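PDB 3LXQ: uncharacterized protein VP1736 from Vibrio parahaemolyticus, which is of unknown function but contains a sulfatase-family domain of the alkaline phosphatase superfamily. Local coordinates for residues Leu92-Gly97 with Ala304-Arg309; Tyr127-Arg132 with Ala341-Met346; Asn75-Thr80 with Leu367-Ala372. One frame throughout, in Å; residues are numbered along the deposited sequence.

Overall arrangement
Interactions 1 and 2 are neighbours in the core of the sulfatase-family domain, their centres about 10 Å apart, and both reach the same large mixed sheet. Their segments alternate along the chain, and they touch where the His-306 ring packs on Thr-131 and Arg-132 and its CB on Gly-130; Arg-309 and Arg-132 also bring like charges together there. Interaction 1 gathers the acidic and histidine side chains at the strand ends, probably the active-site region as in relatives. Interaction 3 is a surface contact, its centre about 18 Å from that of interaction 2 and about 26 Å from that of interaction 1. Leu-367 packs on Ala-341, Asp-345 and Met-346, linking it to interaction 2.

Interaction 1 of 3, residues Leu92-Gly97 with Ala304-Arg309; sequences LQESLG and ADHDAR
Two hydrogen bonds fasten Asp-305 to the turn that ends strand 87-93. Asp-305 OD1 takes the N-H of Ser-95 on its syn lone pair, at 2.8 Å from Ser-95 N and with an angle of 158° at the hydrogen. Asp-305 N donates in turn to Gln-93 O at 3.2 Å, approaching from above the carbonyl plane. The carboxylate turns to the turn because its CG takes the crowded position between backbone N and carbonyl carbon (chi1 58°). Asp-305 OD2 and Glu-94 OE2, acceptors of like charge, lie only 3.2 Å apart, with the two carboxylates almost perpendicular. Ser-133 OG is hydrogen-bonded to both of these oxygens and to His-306 NE2; the crowding of negative charge may raise the proton affinity of one carboxylate.

The chain of Glu-94, bent at chi2, presents the anti lone pair of OE1 to the hydroxyl of Ser-95, a very short bond of 2.5 Å between OE1 and OG. Beside this pair runs the imidazole of His-306, pointing the same way as Glu-94, with its CE1 at 3.2 Å from Ser-95 OG. Its rotation is set by a nearly straight bond in the imidazole plane, His-306 ND1 to Asp-307 O at 2.7 Å and 172°, which meets the carbonyl from above its plane.

Further out, the side chains of Leu-92 and Asp-305 cross at about a right angle, Leu-92 CD1 lying 3.7 Å from Asp-305 CB, and Leu-96 CB packs on Ala-304 CB. Gly-97, lacking a side chain, admits Asp-307 OD1 to within 3.1 Å of its CA; Gln-99 and His-320 hold that carboxylate's two oxygens. The parallel Gln-93–Ala-304 bridge and the type II turn from Gln-93 to Leu-96 frame the whole. Acidic and histidine side chains collected where parallel strands end mark the metal site in the alkaline phosphatase superfamily, and the cluster is consistent with that.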
loop_
_atom_site.group_PDB
_atom_site.type_symbol
_atom_site.label_atom_id
_atom_site.label_comp_id
_atom_site.label_asym_id
_atom_site.label_seq_id
_atom_site.Cartn_x
_atom_site.Cartn_y
_atom_site.Cartn_z
ATOM N N LEU A 92 4.530 4.090 -5.635
ATOM C CA LEU A 92 4.809 3.754 -4.240
ATOM C C LEU A 92 5.931 4.630 -3.682
ATOM O O LEU A 92 7.015 4.747 -4.271
ATOM C CB LEU A 92 5.099 2.249 -4.082
ATOM C CG LEU A 92 5.271 1.658 -2.665
ATOM C CD1 LEU A 92 4.043 1.817 -1.815
ATOM C CD2 LEU A 92 5.674 0.185 -2.716
ATOM N N GLN A 93 5.655 5.266 -2.557
ATOM C CA GLN A 93 6.531 6.295 -2.031
ATOM C C GLN A 93 7.297 5.763 -0.837
ATOM O O GLN A 93 6.726 5.569 0.248
ATOM C CB GLN A 93 5.729 7.543 -1.653
ATOM C CG GLN A 93 4.854 8.077 -2.766
ATOM C CD GLN A 93 5.668 8.588 -3.943
ATOM O OE1 GLN A 93 6.646 9.303 -3.756
ATOM N NE2 GLN A 93 5.277 8.206 -5.159
ATOM N N GLU A 94 8.588 5.502 -1.054
ATOM C CA GLU A 94 9.481 5.042 0.003
ATOM C C GLU A 94 9.449 5.948 1.225
ATOM O O GLU A 94 9.797 7.127 1.143
ATOM C CB GLU A 94 10.925 4.935 -0.505
ATOM C CG GLU A 94 11.965 4.619 0.601
ATOM C CD GLU A 94 11.672 3.305 1.293
ATOM O OE1 GLU A 94 11.578 3.270 2.538
ATOM O OE2 GLU A 94 11.512 2.295 0.575
ATOM N N SER A 95 9.051 5.367 2.357
ATOM C CA SER A 95 9.098 6.018 3.678
ATOM C C SER A 95 8.338 7.340 3.799
ATOM O O SER A 95 8.577 8.106 4.732
ATOM C CB SER A 95 10.544 6.185 4.150
ATOM O OG SER A 95 11.137 4.922 4.353
ATOM N N LEU A 96 7.389 7.585 2.891
ATOM C CA LEU A 96 6.636 8.836 2.906
ATOM C C LEU A 96 5.520 8.821 3.966
ATOM O O LEU A 96 4.355 8.658 3.653
ATOM C CB LEU A 96 6.086 9.154 1.513
ATOM C CG LEU A 96 5.524 10.570 1.298
ATOM C CD1 LEU A 96 6.605 11.597 1.396
ATOM C CD2 LEU A 96 4.803 10.695 -0.052
ATOM N N GLY A 97 5.896 8.987 5.229
ATOM C CA GLY A 97 4.919 9.068 6.305
ATOM C C GLY A 97 4.168 10.381 6.282
ATOM O O GLY A 97 4.635 11.369 5.695
ATOM N N ALA A 304 2.386 5.769 0.195
ATOM C CA ALA A 304 3.634 5.323 0.820
ATOM C C ALA A 304 3.629 3.809 1.056
ATOM O O ALA A 304 2.569 3.150 1.027
ATOM C CB ALA A 304 3.890 6.072 2.128
ATOM N N ASP A 305 4.821 3.253 1.249
ATOM C CA ASP A 305 4.950 1.854 1.654
ATOM C C ASP A 305 4.873 1.721 3.176
ATOM O O ASP A 305 4.501 0.666 3.685
ATOM C CB ASP A 305 6.229 1.217 1.084
ATOM C CG ASP A 305 7.499 1.940 1.508
ATOM O OD1 ASP A 305 7.435 3.058 2.069
ATOM O OD2 ASP A 305 8.582 1.366 1.285
ATOM N N HIS A 306 5.211 2.808 3.876
ATOM C CA HIS A 306 5.185 2.907 5.345
ATOM C C HIS A 306 5.716 4.291 5.750
ATOM O O HIS A 306 6.248 5.022 4.922
ATOM C CB HIS A 306 6.060 1.828 5.998
ATOM C CG HIS A 306 7.450 1.769 5.442
ATOM N ND1 HIS A 306 8.483 2.548 5.922
ATOM C CD2 HIS A 306 7.972 1.040 4.430
ATOM C CE1 HIS A 306 9.583 2.290 5.239
ATOM N NE2 HIS A 306 9.300 1.377 4.328
ATOM N N ASP A 307 5.584 4.640 7.019
ATOM C CA ASP A 307 6.195 5.857 7.553
ATOM C C ASP A 307 7.677 5.567 7.779
ATOM O O ASP A 307 8.080 4.398 7.852
ATOM C CB ASP A 307 5.522 6.225 8.878
ATOM C CG ASP A 307 5.974 7.567 9.450
ATOM O OD1 ASP A 307 6.640 8.382 8.763
ATOM O OD2 ASP A 307 5.635 7.809 10.623
ATOM N N ALA A 308 8.488 6.616 7.876
ATOM C CA ALA A 308 9.858 6.449 8.339
ATOM C C ALA A 308 9.822 5.683 9.662
ATOM O O ALA A 308 9.073 6.032 10.575
ATOM C CB ALA A 308 10.535 7.792 8.516
ATOM N N ARG A 309 10.626 4.628 9.743
ATOM C CA ARG A 309 10.705 3.765 10.920
ATOM C C ARG A 309 10.885 4.537 12.239
ATOM O O ARG A 309 11.631 5.502 12.309
ATOM C CB ARG A 309 11.878 2.805 10.736
ATOM C CG ARG A 309 11.731 1.460 11.441
ATOM C CD ARG A 309 11.462 0.349 10.428
ATOM N NE ARG A 309 11.878 -0.949 10.960
ATOM C CZ ARG A 309 12.895 -1.676 10.493
ATOM N NH1 ARG A 309 13.619 -1.264 9.450
ATOM N NH2 ARG A 309 13.174 -2.837 11.066
#

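Interaction 2 of 3, residues Tyr127-Arg132 with Ala341-Met346; sequences YATGTR and ANNIDM
Strand 121-127 and strand 341-342 run parallel here, bridged at Tyr-127 and Asn-342, with Tyr-127 N donating to Ala-341 O at 2.9 Å and Asn-343 N donating to Tyr-127 O at 3.0 Å. The carbonyl of Tyr-127 is gripped twice, because Asn-342 ND2 also reaches Tyr-127 O, at 2.8 Å. That second bond is almost straight (172°) and lies in the plane of the asparagine amide, yet it comes down on the carbonyl from well above its plane. Asn-342 OD1 accepts from Met-379 N, so both ends of the amide are engaged and its flat group joins Tyr-127 to strand 377-382. The aromatic ring of Tyr-127 turns its edge to Ala-341 O, while the ring of His-322 meets it with the planes at about 25°.

The bridge extends the large mixed sheet of the sulfatase-type alpha/beta domain, and beyond it the two chains part, one toward helix 133-141, whose N-cap is Arg-132, the other into the 3-10 segment 343-345.

Asn-343 links the two chains beyond the bridge. With CG between backbone N and carbonyl carbon (chi1 50°), it offers OD1 to Thr-129 N at 3.2 Å, the donor standing above the amide's carbonyl plane. Its ND2 gives a hydrogen to a water at 2.8 Å, and this water donates onward to Thr-129 OG1, so the two side chains are tied a second time. The methyl branch of Thr-129 lies beside the amide oxygen and crosses Ile-344 at about a right angle, CG2 to CG2 at 3.7 Å; Ala-139 of helix 133-141 packs on both residues. Behind the bridge, Asp-345 OD2 receives Asn-342 N at 2.8 Å in an essentially linear bond, and Asp-345 OD1 forms a salt bridge with Arg-377.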
loop_
_atom_site.group_PDB
_atom_site.type_symbol
_atom_site.label_atom_id
_atom_site.label_comp_id
_atom_site.label_asym_id
_atom_site.label_seq_id
_atom_site.Cartn_x
_atom_site.Cartn_y
_atom_site.Cartn_z
ATOM N N TYR A 127 -3.794 4.026 6.632
ATOM C CA TYR A 127 -2.730 3.402 7.427
ATOM C C TYR A 127 -2.052 2.249 6.726
ATOM O O TYR A 127 -2.706 1.402 6.104
ATOM C CB TYR A 127 -3.257 2.970 8.796
ATOM C CG TYR A 127 -3.704 4.150 9.613
ATOM C CD1 TYR A 127 -4.980 4.691 9.444
ATOM C CD2 TYR A 127 -2.846 4.753 10.526
ATOM C CE1 TYR A 127 -5.396 5.795 10.160
ATOM C CE2 TYR A 127 -3.259 5.858 11.262
ATOM C CZ TYR A 127 -4.539 6.371 11.077
ATOM O OH TYR A 127 -4.948 7.482 11.784
ATOM N N ALA A 128 -0.727 2.229 6.810
ATOM C CA ALA A 128 0.046 1.084 6.360
ATOM C C ALA A 128 -0.219 -0.059 7.335
ATOM O O ALA A 128 -0.509 0.184 8.504
ATOM C CB ALA A 128 1.542 1.420 6.299
ATOM N N THR A 129 -0.191 -1.291 6.827
ATOM C CA THR A 129 -0.284 -2.484 7.672
ATOM C C THR A 129 1.058 -2.823 8.327
ATOM O O THR A 129 1.110 -3.588 9.304
ATOM C CB THR A 129 -0.729 -3.701 6.860
ATOM O OG1 THR A 129 0.214 -3.908 5.813
ATOM C CG2 THR A 129 -2.132 -3.503 6.258
ATOM N N GLY A 130 2.144 -2.254 7.796
ATOM C CA GLY A 130 3.485 -2.503 8.330
ATOM C C GLY A 130 4.434 -1.324 8.430
ATOM O O GLY A 130 4.031 -0.158 8.257
ATOM N N THR A 131 5.699 -1.649 8.738
ATOM C CA THR A 131 6.779 -0.677 8.870
ATOM C C THR A 131 7.903 -0.867 7.854
ATOM O O THR A 131 8.822 -0.041 7.789
ATOM C CB THR A 131 7.408 -0.715 10.269
ATOM O OG1 THR A 131 7.977 -2.016 10.507
ATOM C CG2 THR A 131 6.368 -0.387 11.314
ATOM N N ARG A 132 7.826 -1.930 7.056
ATOM C CA ARG A 132 8.905 -2.259 6.129
ATOM C C ARG A 132 8.439 -2.186 4.688
ATOM O O ARG A 132 7.268 -2.385 4.397
ATOM C CB ARG A 132 9.499 -3.638 6.439
ATOM C CG ARG A 132 10.192 -3.732 7.827
ATOM C CD ARG A 132 10.397 -5.181 8.203
ATOM N NE ARG A 132 11.275 -5.349 9.362
ATOM C CZ ARG A 132 10.858 -5.470 10.622
ATOM N NH1 ARG A 132 9.558 -5.430 10.924
ATOM N NH2 ARG A 132 11.747 -5.629 11.588
ATOM N N ALA A 341 -8.893 3.451 6.729
ATOM C CA ALA A 341 -8.585 2.400 5.761
ATOM C C ALA A 341 -7.129 1.960 5.876
ATOM O O ALA A 341 -6.332 2.606 6.562
ATOM C CB ALA A 341 -8.897 2.888 4.346
ATOM N N ASN A 342 -6.804 0.843 5.228
ATOM C CA ASN A 342 -5.454 0.302 5.136
ATOM C C ASN A 342 -5.029 0.339 3.688
ATOM O O ASN A 342 -5.870 0.369 2.798
ATOM C CB ASN A 342 -5.426 -1.157 5.573
ATOM C CG ASN A 342 -5.083 -1.347 7.040
ATOM O OD1 ASN A 342 -5.690 -2.188 7.708
ATOM N ND2 ASN A 342 -4.077 -0.624 7.531
ATOM N N ASN A 343 -3.726 0.306 3.447
ATOM C CA ASN A 343 -3.230 0.128 2.084
ATOM C C ASN A 343 -3.657 -1.193 1.411
ATOM O O ASN A 343 -3.715 -1.264 0.188
ATOM C CB ASN A 343 -1.707 0.351 1.992
ATOM C CG ASN A 343 -0.908 -0.430 3.019
ATOM O OD1 ASN A 343 -1.446 -1.166 3.858
ATOM N ND2 ASN A 343 0.414 -0.271 2.952
ATOM N N ILE A 344 -3.972 -2.226 2.200
ATOM C CA ILE A 344 -4.561 -3.457 1.638
ATOM C C ILE A 344 -5.987 -3.259 1.057
ATOM O O ILE A 344 -6.487 -4.130 0.330
ATOM C CB ILE A 344 -4.567 -4.642 2.639
ATOM C CG1 ILE A 344 -5.457 -4.342 3.845
ATOM C CG2 ILE A 344 -3.145 -5.014 3.090
ATOM C CD1 ILE A 344 -5.898 -5.569 4.582
ATOM N N ASP A 345 -6.622 -2.123 1.348
ATOM C CA ASP A 345 -7.906 -1.767 0.718
ATOM C C ASP A 345 -7.698 -1.148 -0.660
ATOM O O ASP A 345 -8.642 -1.013 -1.447
ATOM C CB ASP A 345 -8.715 -0.792 1.591
ATOM C CG ASP A 345 -8.971 -1.327 2.996
ATOM O OD1 ASP A 345 -9.195 -2.535 3.132
ATOM O OD2 ASP A 345 -8.952 -0.534 3.965
HETATM N N MSE A 346 -6.462 -0.772 -0.956
HETATM C CA MSE A 346 -6.202 -0.112 -2.214
HETATM C C MSE A 346 -6.351 -1.041 -3.431
HETATM O O MSE A 346 -7.022 -0.666 -4.387
HETATM C CB MSE A 346 -4.883 0.652 -2.189
HETATM C CG MSE A 346 -4.890 1.817 -1.210
HETATM SE SE MSE A 346 -6.164 3.239 -1.702
HETATM C CE MSE A 346 -7.756 2.645 -0.696
HETATM O O HOH W 1 2.021 -1.919 4.617
#

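Interaction 3 of 3, residues Asn75-Thr80 with Leu367-Ala372; sequences NSNPAT and LTKPLA
Thr-368 OG1 is gripped by three hydrogen-bonding partners: Thr-80 OG1, Asp-366 OD1 and Ser-352 OG. The bond across the contact is very short, 2.5 Å between Thr-80 OG1 and Thr-368 OG1, and the two side chains meet tip to tip. Thr-368 brings its hydroxyl there from the crowded position between backbone N and carbonyl carbon (chi1 64°), whereas Thr-80 OG1 stands anti to its own carbonyl carbon (chi1 -67°).

Alongside this pair runs Lys-369, extended beyond CG, its CE passing 3.7 Å from Thr-80 OG1. The chain delivers NZ to Pro-78 O at 2.7 Å, in the plane of that carbonyl and close to the C=O axis (157°). The amide end of Asn-77 comes up to the same ammonium group, head on, and Asp-366 forms a weak, long ion pair with it.

The contact lies at the surface. Strand 75-77, antiparallel to strand 358-360, leads into the loop carrying Pro-78 and Thr-80. Helix 346-353 packs against Thr-368 through Thr-349 and Leu-353, and its Ser-352 OG also bonds Thr-80 N, so both loops rest on the same helix.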
loop_
_atom_site.group_PDB
_atom_site.type_symbol
_atom_site.label_atom_id
_atom_site.label_comp_id
_atom_site.label_asym_id
_atom_site.label_seq_id
_atom_site.Cartn_x
_atom_site.Cartn_y
_atom_site.Cartn_z
ATOM N N ASN A 75 -13.957 -14.180 -2.909
ATOM C CA ASN A 75 -15.182 -13.378 -3.021
ATOM C C ASN A 75 -15.258 -12.648 -4.350
ATOM O O ASN A 75 -14.229 -12.275 -4.925
ATOM C CB ASN A 75 -15.317 -12.372 -1.862
ATOM C CG ASN A 75 -14.165 -11.374 -1.804
ATOM O OD1 ASN A 75 -13.135 -11.615 -1.159
ATOM N ND2 ASN A 75 -14.340 -10.245 -2.460
ATOM N N SER A 76 -16.478 -12.439 -4.827
ATOM C CA SER A 76 -16.691 -11.731 -6.071
ATOM C C SER A 76 -17.097 -10.299 -5.808
ATOM O O SER A 76 -18.034 -10.032 -5.049
ATOM C CB SER A 76 -17.752 -12.426 -6.924
ATOM O OG SER A 76 -17.240 -13.640 -7.433
ATOM N N ASN A 77 -16.389 -9.386 -6.453
ATOM C CA ASN A 77 -16.697 -7.980 -6.362
ATOM C C ASN A 77 -16.729 -7.371 -7.760
ATOM O O ASN A 77 -15.685 -7.277 -8.408
ATOM C CB ASN A 77 -15.662 -7.262 -5.485
ATOM C CG ASN A 77 -16.010 -5.804 -5.254
ATOM O OD1 ASN A 77 -15.175 -4.897 -5.420
ATOM N ND2 ASN A 77 -17.249 -5.567 -4.880
ATOM N N PRO A 78 -17.927 -6.970 -8.238
ATOM C CA PRO A 78 -17.948 -6.308 -9.545
ATOM C C PRO A 78 -17.411 -4.877 -9.452
ATOM O O PRO A 78 -17.649 -4.175 -8.465
ATOM C CB PRO A 78 -19.435 -6.328 -9.957
ATOM C CG PRO A 78 -20.213 -6.790 -8.742
ATOM C CD PRO A 78 -19.257 -7.006 -7.597
ATOM N N ALA A 79 -16.671 -4.469 -10.472
ATOM C CA ALA A 79 -16.096 -3.136 -10.519
ATOM C C ALA A 79 -17.177 -2.063 -10.593
ATOM O O ALA A 79 -18.195 -2.244 -11.263
ATOM C CB ALA A 79 -15.148 -3.016 -11.704
ATOM N N THR A 80 -16.937 -0.955 -9.892
ATOM C CA THR A 80 -17.780 0.232 -9.958
ATOM C C THR A 80 -17.716 0.832 -11.351
ATOM O O THR A 80 -18.744 1.009 -11.999
ATOM C CB THR A 80 -17.368 1.253 -8.892
ATOM O OG1 THR A 80 -17.658 0.706 -7.602
ATOM C CG2 THR A 80 -18.109 2.564 -9.054
ATOM N N LEU A 367 -13.412 0.679 -1.825
ATOM C CA LEU A 367 -13.855 1.913 -1.181
ATOM C C LEU A 367 -14.577 2.857 -2.142
ATOM O O LEU A 367 -14.939 3.970 -1.763
ATOM C CB LEU A 367 -12.691 2.599 -0.463
ATOM C CG LEU A 367 -12.155 1.793 0.728
ATOM C CD1 LEU A 367 -10.771 2.260 1.155
ATOM C CD2 LEU A 367 -13.141 1.777 1.908
ATOM N N THR A 368 -14.792 2.397 -3.375
ATOM C CA THR A 368 -15.664 3.105 -4.303
ATOM C C THR A 368 -17.118 2.908 -3.867
ATOM O O THR A 368 -18.014 3.610 -4.333
ATOM C CB THR A 368 -15.528 2.620 -5.770
ATOM O OG1 THR A 368 -15.956 1.258 -5.870
ATOM C CG2 THR A 368 -14.097 2.778 -6.295
ATOM N N LYS A 369 -17.321 1.952 -2.963
ATOM C CA LYS A 369 -18.633 1.593 -2.459
ATOM C C LYS A 369 -18.765 2.013 -1.000
ATOM O O LYS A 369 -17.744 2.193 -0.319
ATOM C CB LYS A 369 -18.868 0.086 -2.627
ATOM C CG LYS A 369 -18.876 -0.328 -4.101
ATOM C CD LYS A 369 -18.918 -1.827 -4.286
ATOM C CE LYS A 369 -19.150 -2.140 -5.755
ATOM N NZ LYS A 369 -18.761 -3.526 -6.087
ATOM N N PRO A 370 -20.022 2.160 -0.518
ATOM C CA PRO A 370 -20.286 2.627 0.839
ATOM C C PRO A 370 -19.670 1.736 1.891
ATOM O O PRO A 370 -19.550 0.529 1.716
ATOM C CB PRO A 370 -21.821 2.565 0.945
ATOM C CG PRO A 370 -22.299 2.693 -0.448
ATOM C CD PRO A 370 -21.285 1.919 -1.252
ATOM N N LEU A 371 -19.286 2.354 2.988
ATOM C CA LEU A 371 -18.735 1.642 4.094
ATOM C C LEU A 371 -19.272 2.364 5.310
ATOM O O LEU A 371 -19.053 3.574 5.467
ATOM C CB LEU A 371 -17.204 1.708 4.050
ATOM C CG LEU A 371 -16.465 0.975 5.177
ATOM C CD1 LEU A 371 -16.492 -0.530 4.973
ATOM C CD2 LEU A 371 -15.025 1.495 5.337
ATOM N N ALA A 372 -20.014 1.630 6.133
ATOM C CA ALA A 372 -20.618 2.190 7.339
ATOM C C ALA A 372 -19.505 2.623 8.271
ATOM O O ALA A 372 -18.416 2.038 8.246
ATOM C CB ALA A 372 -21.537 1.153 8.016
#